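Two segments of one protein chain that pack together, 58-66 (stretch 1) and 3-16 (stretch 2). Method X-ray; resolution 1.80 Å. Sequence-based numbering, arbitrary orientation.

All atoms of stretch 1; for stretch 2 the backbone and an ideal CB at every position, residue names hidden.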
# COMPACT_ATOMS: atom_id res chain seq x y z
N ALA A 58 0.56 -5.55 5.29
CA ALA A 58 1.60 -6.49 5.70
C ALA A 58 1.60 -7.70 4.78
O ALA A 58 2.65 -8.11 4.30
CB ALA A 58 1.38 -6.90 7.15
N LYS A 59 0.42 -8.25 4.50
CA LYS A 59 0.34 -9.39 3.56
C LYS A 59 0.77 -9.02 2.16
O LYS A 59 1.36 -9.86 1.46
CB LYS A 59 -1.07 -9.94 3.49
CG LYS A 59 -1.55 -10.66 4.72
CD LYS A 59 -3.03 -10.95 4.56
CE LYS A 59 -3.60 -11.78 5.68
NZ LYS A 59 -5.07 -11.93 5.46
N ALA A 60 0.48 -7.79 1.74
CA ALA A 60 0.82 -7.38 0.38
C ALA A 60 2.33 -7.31 0.20
O ALA A 60 2.87 -7.75 -0.82
CB ALA A 60 0.21 -6.07 0.04
N VAL A 61 3.01 -6.77 1.20
CA VAL A 61 4.46 -6.65 1.14
C VAL A 61 5.09 -8.04 1.11
O VAL A 61 6.00 -8.31 0.32
CB VAL A 61 5.00 -5.84 2.35
CG1 VAL A 61 6.54 -5.81 2.40
CG2 VAL A 61 4.48 -4.43 2.27
N LEU A 62 4.57 -8.93 1.94
CA LEU A 62 5.09 -10.29 2.07
C LEU A 62 4.93 -11.06 0.76
O LEU A 62 5.85 -11.74 0.31
CB LEU A 62 4.37 -11.01 3.21
CG LEU A 62 4.95 -12.35 3.63
CD1 LEU A 62 6.30 -12.12 4.32
CD2 LEU A 62 3.98 -13.11 4.52
N LEU A 63 3.75 -10.93 0.13
CA LEU A 63 3.51 -11.62 -1.13
C LEU A 63 4.33 -11.04 -2.27
O LEU A 63 4.79 -11.79 -3.14
CB LEU A 63 2.03 -11.56 -1.51
CG LEU A 63 1.08 -12.44 -0.72
CD1 LEU A 63 -0.34 -12.16 -1.16
CD2 LEU A 63 1.43 -13.92 -0.87
N ALA A 64 4.51 -9.72 -2.27
CA ALA A 64 5.30 -9.09 -3.31
C ALA A 64 6.76 -9.50 -3.18
O ALA A 64 7.44 -9.74 -4.17
CB ALA A 64 5.17 -7.59 -3.25
N ALA A 65 7.24 -9.61 -1.95
CA ALA A 65 8.63 -10.02 -1.77
C ALA A 65 8.82 -11.44 -2.31
O ALA A 65 9.87 -11.77 -2.84
CB ALA A 65 9.03 -9.96 -0.32
N LYS A 66 7.77 -12.24 -2.21
CA LYS A 66 7.85 -13.63 -2.66
C LYS A 66 7.57 -13.78 -4.15
O LYS A 66 8.20 -14.60 -4.82
CB LYS A 66 6.84 -14.45 -1.86
CG LYS A 66 6.76 -15.92 -2.22
CD LYS A 66 5.92 -16.66 -1.19
CE LYS A 66 5.10 -17.78 -1.82
NZ LYS A 66 3.92 -17.28 -2.59
N UNK A 3 -2.92 -11.80 16.88
CA UNK A 3 -2.09 -12.98 16.68
C UNK A 3 -1.88 -13.28 15.19
O UNK A 3 -0.83 -13.79 14.80
CB UNK A 3 -2.72 -14.19 17.37
N UNK A 4 -2.87 -12.97 14.35
CA UNK A 4 -2.69 -13.13 12.91
C UNK A 4 -1.68 -12.10 12.41
O UNK A 4 -0.88 -12.40 11.52
CB UNK A 4 -4.02 -12.99 12.17
N UNK A 5 -1.70 -10.91 12.99
CA UNK A 5 -0.72 -9.89 12.63
C UNK A 5 0.67 -10.32 13.08
O UNK A 5 1.63 -10.18 12.34
CB UNK A 5 -1.09 -8.54 13.25
N UNK A 6 0.78 -10.86 14.30
CA UNK A 6 2.09 -11.24 14.82
C UNK A 6 2.74 -12.27 13.91
O UNK A 6 3.97 -12.25 13.73
CB UNK A 6 1.97 -11.79 16.24
N UNK A 7 1.93 -13.17 13.36
CA UNK A 7 2.42 -14.17 12.41
C UNK A 7 2.93 -13.54 11.11
O UNK A 7 3.98 -13.92 10.60
CB UNK A 7 1.31 -15.17 12.09
N UNK A 8 2.17 -12.59 10.56
CA UNK A 8 2.59 -11.92 9.35
C UNK A 8 3.88 -11.13 9.57
O UNK A 8 4.74 -11.09 8.68
CB UNK A 8 1.48 -11.00 8.85
N UNK A 9 4.00 -10.49 10.73
CA UNK A 9 5.19 -9.68 11.03
C UNK A 9 6.45 -10.52 11.17
O UNK A 9 7.54 -10.11 10.74
CB UNK A 9 4.97 -8.88 12.32
N UNK A 10 6.30 -11.70 11.75
CA UNK A 10 7.41 -12.64 11.87
C UNK A 10 7.81 -13.10 10.47
O UNK A 10 9.01 -13.30 10.20
CB UNK A 10 7.03 -13.83 12.75
N UNK A 11 6.84 -13.22 9.57
CA UNK A 11 7.15 -13.61 8.19
C UNK A 11 7.86 -12.47 7.46
O UNK A 11 8.73 -12.71 6.60
CB UNK A 11 5.87 -14.00 7.44
N UNK A 12 7.47 -11.24 7.76
CA UNK A 12 8.13 -10.07 7.20
C UNK A 12 9.57 -10.01 7.66
O UNK A 12 10.45 -9.68 6.88
CB UNK A 12 7.39 -8.79 7.59
N UNK A 13 9.81 -10.30 8.94
CA UNK A 13 11.17 -10.31 9.47
C UNK A 13 12.00 -11.38 8.73
O UNK A 13 13.18 -11.17 8.44
CB UNK A 13 11.16 -10.57 10.98
N UNK A 14 11.38 -12.51 8.41
CA UNK A 14 12.06 -13.54 7.62
C UNK A 14 12.31 -13.08 6.19
O UNK A 14 13.33 -13.44 5.59
CB UNK A 14 11.24 -14.83 7.61
N UNK A 15 11.38 -12.33 5.63
CA UNK A 15 11.53 -11.81 4.27
C UNK A 15 12.69 -10.82 4.18
O UNK A 15 13.39 -10.76 3.16
CB UNK A 15 10.23 -11.14 3.81
N UNK A 16 12.89 -10.04 5.23
CA UNK A 16 13.98 -9.08 5.26
C UNK A 16 15.30 -9.83 5.29
O UNK A 16 16.24 -9.50 4.59
CB UNK A 16 13.86 -8.14 6.46

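Both stretches are helical, and their axes cross at 33°, 9.7 Å apart at closest approach. All of stretch 2 has helical backbone angles, so proline and glycine are poor choices through most of it.

Position 3 has nothing of stretch 1 near its CB. Polar residues suit an early helical turn; it is Asp-3, poorly ordered.

Position 4 points sideways. The amine of Lys-59 lies within reach of a long side chain, so an acid would suit, though other polar residues are possible. It is Glu-4. Its chi1 and chi2 are both t, and the extended chain brings OE2 to 3.6 Å from Lys-59 NZ, a salt bridge.

Position 5 also points sideways. A side chain of some length is needed to reach Ala-58; leucine or methionine would do. It is Met-5, whose SD lies 4.2 Å from Ala-58 CB.

Positions 6 and 7 are out of reach and leave the choice open. They are Lys-6 and Lys-7.

Position 8 points toward stretch 1. Its ideal CB is 4.4 Å from Ala-58 CB and 5.1 Å from Lys-59 CG. The small alanine leaves room for a modest apolar residue such as valine, alanine or isoleucine. It is Val-8, chi1 t. Its CG1 packs 3.4 Å from Ala-58 CB, and its CG2 lies 4.3 Å from Lys-59 CG.

Position 9 points away and position 10 is out of reach, so neither is constrained here. They are Met-9 and Glu-10.

Position 11 points toward Leu-62, with its ideal CB already 3.6 Å from Leu-62 CD2. A small residue, alanine or serine, fits most easily. It is Ala-11, and its CB keeps that contact. Leu-62 CD1 also lies 3.4 Å from Ala-11 O, so the leucine packs against the backbone here.

Position 12 points sideways, its ideal CB 4.8 Å from Leu-62 CD1. Ala-58, Val-61 and Leu-62 offer an apolar surface to a longer side chain such as leucine, isoleucine or methionine. It is Leu-12, chi1 m and chi2 t. Its CD1 is 4.0 Å from Ala-58 CB, while its CD2 is 3.8 Å from Val-61 CG1 and 4.1 Å from Leu-62 CD1.

Position 13 points away and 14 sideways, with nothing of stretch 1 within 5.5 Å of either CB. Most helix-tolerant residues, polar ones included, would do. They are Lys-13 and Lys-14.

Position 15 points toward Leu-62 and Ala-65. A small apolar residue suits. It is Ala-15, its CB 4.1 Å from Leu-62 CD1 and 4.5 Å from Ala-65 CB.

Position 16 is out of reach, so stretch 1 does not choose between polar and apolar. It is Val-16.

Stretch 2 (3-16) DEMKKVMEALKKAV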
# COMPACT_ATOMS: atom_id res chain seq x y z
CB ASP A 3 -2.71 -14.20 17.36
CG ASP A 3 -2.77 -14.05 18.87
OD1 ASP A 3 -1.97 -13.27 19.43
OD2 ASP A 3 -3.62 -14.72 19.50
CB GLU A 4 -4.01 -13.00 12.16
CG GLU A 4 -3.90 -13.51 10.72
CD GLU A 4 -5.17 -13.35 9.91
OE1 GLU A 4 -6.24 -13.11 10.53
OE2 GLU A 4 -5.11 -13.45 8.67
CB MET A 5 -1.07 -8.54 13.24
CG MET A 5 -0.03 -7.47 12.94
SD MET A 5 0.22 -7.10 11.19
CE MET A 5 -1.39 -6.45 10.82
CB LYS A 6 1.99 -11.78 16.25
CG LYS A 6 1.94 -10.71 17.34
CD LYS A 6 1.76 -11.32 18.73
CE LYS A 6 1.85 -10.28 19.84
NZ LYS A 6 0.58 -9.52 20.04
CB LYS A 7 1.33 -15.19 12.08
CG LYS A 7 1.22 -16.36 13.05
CD LYS A 7 0.09 -17.31 12.68
CE LYS A 7 0.22 -17.85 11.25
NZ LYS A 7 -0.84 -18.84 10.91
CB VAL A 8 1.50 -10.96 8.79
CG1 VAL A 8 2.00 -10.25 7.56
CG2 VAL A 8 0.23 -11.71 8.45
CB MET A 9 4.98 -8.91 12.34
CG MET A 9 3.90 -7.85 12.30
SD MET A 9 4.13 -6.62 11.00
CE MET A 9 5.80 -6.11 11.35
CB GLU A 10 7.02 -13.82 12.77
CG GLU A 10 6.94 -13.42 14.25
CD GLU A 10 6.28 -14.46 15.14
OE1 GLU A 10 5.68 -15.42 14.61
OE2 GLU A 10 6.36 -14.32 16.38
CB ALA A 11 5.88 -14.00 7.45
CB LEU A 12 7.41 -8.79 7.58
CG LEU A 12 6.15 -8.55 6.75
CD1 LEU A 12 5.29 -7.46 7.42
CD2 LEU A 12 6.52 -8.17 5.33
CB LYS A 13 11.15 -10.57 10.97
CG LYS A 13 12.48 -10.41 11.66
CD LYS A 13 12.33 -10.55 13.17
CE LYS A 13 13.64 -10.28 13.89
NZ LYS A 13 14.52 -11.49 13.93
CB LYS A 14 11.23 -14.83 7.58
CG LYS A 14 11.80 -15.98 8.40
CD LYS A 14 11.38 -15.93 9.84
CE LYS A 14 11.48 -17.30 10.49
NZ LYS A 14 10.70 -17.38 11.75
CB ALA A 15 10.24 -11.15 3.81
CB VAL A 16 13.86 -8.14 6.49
CG1 VAL A 16 15.15 -7.30 6.71
CG2 VAL A 16 12.64 -7.21 6.35
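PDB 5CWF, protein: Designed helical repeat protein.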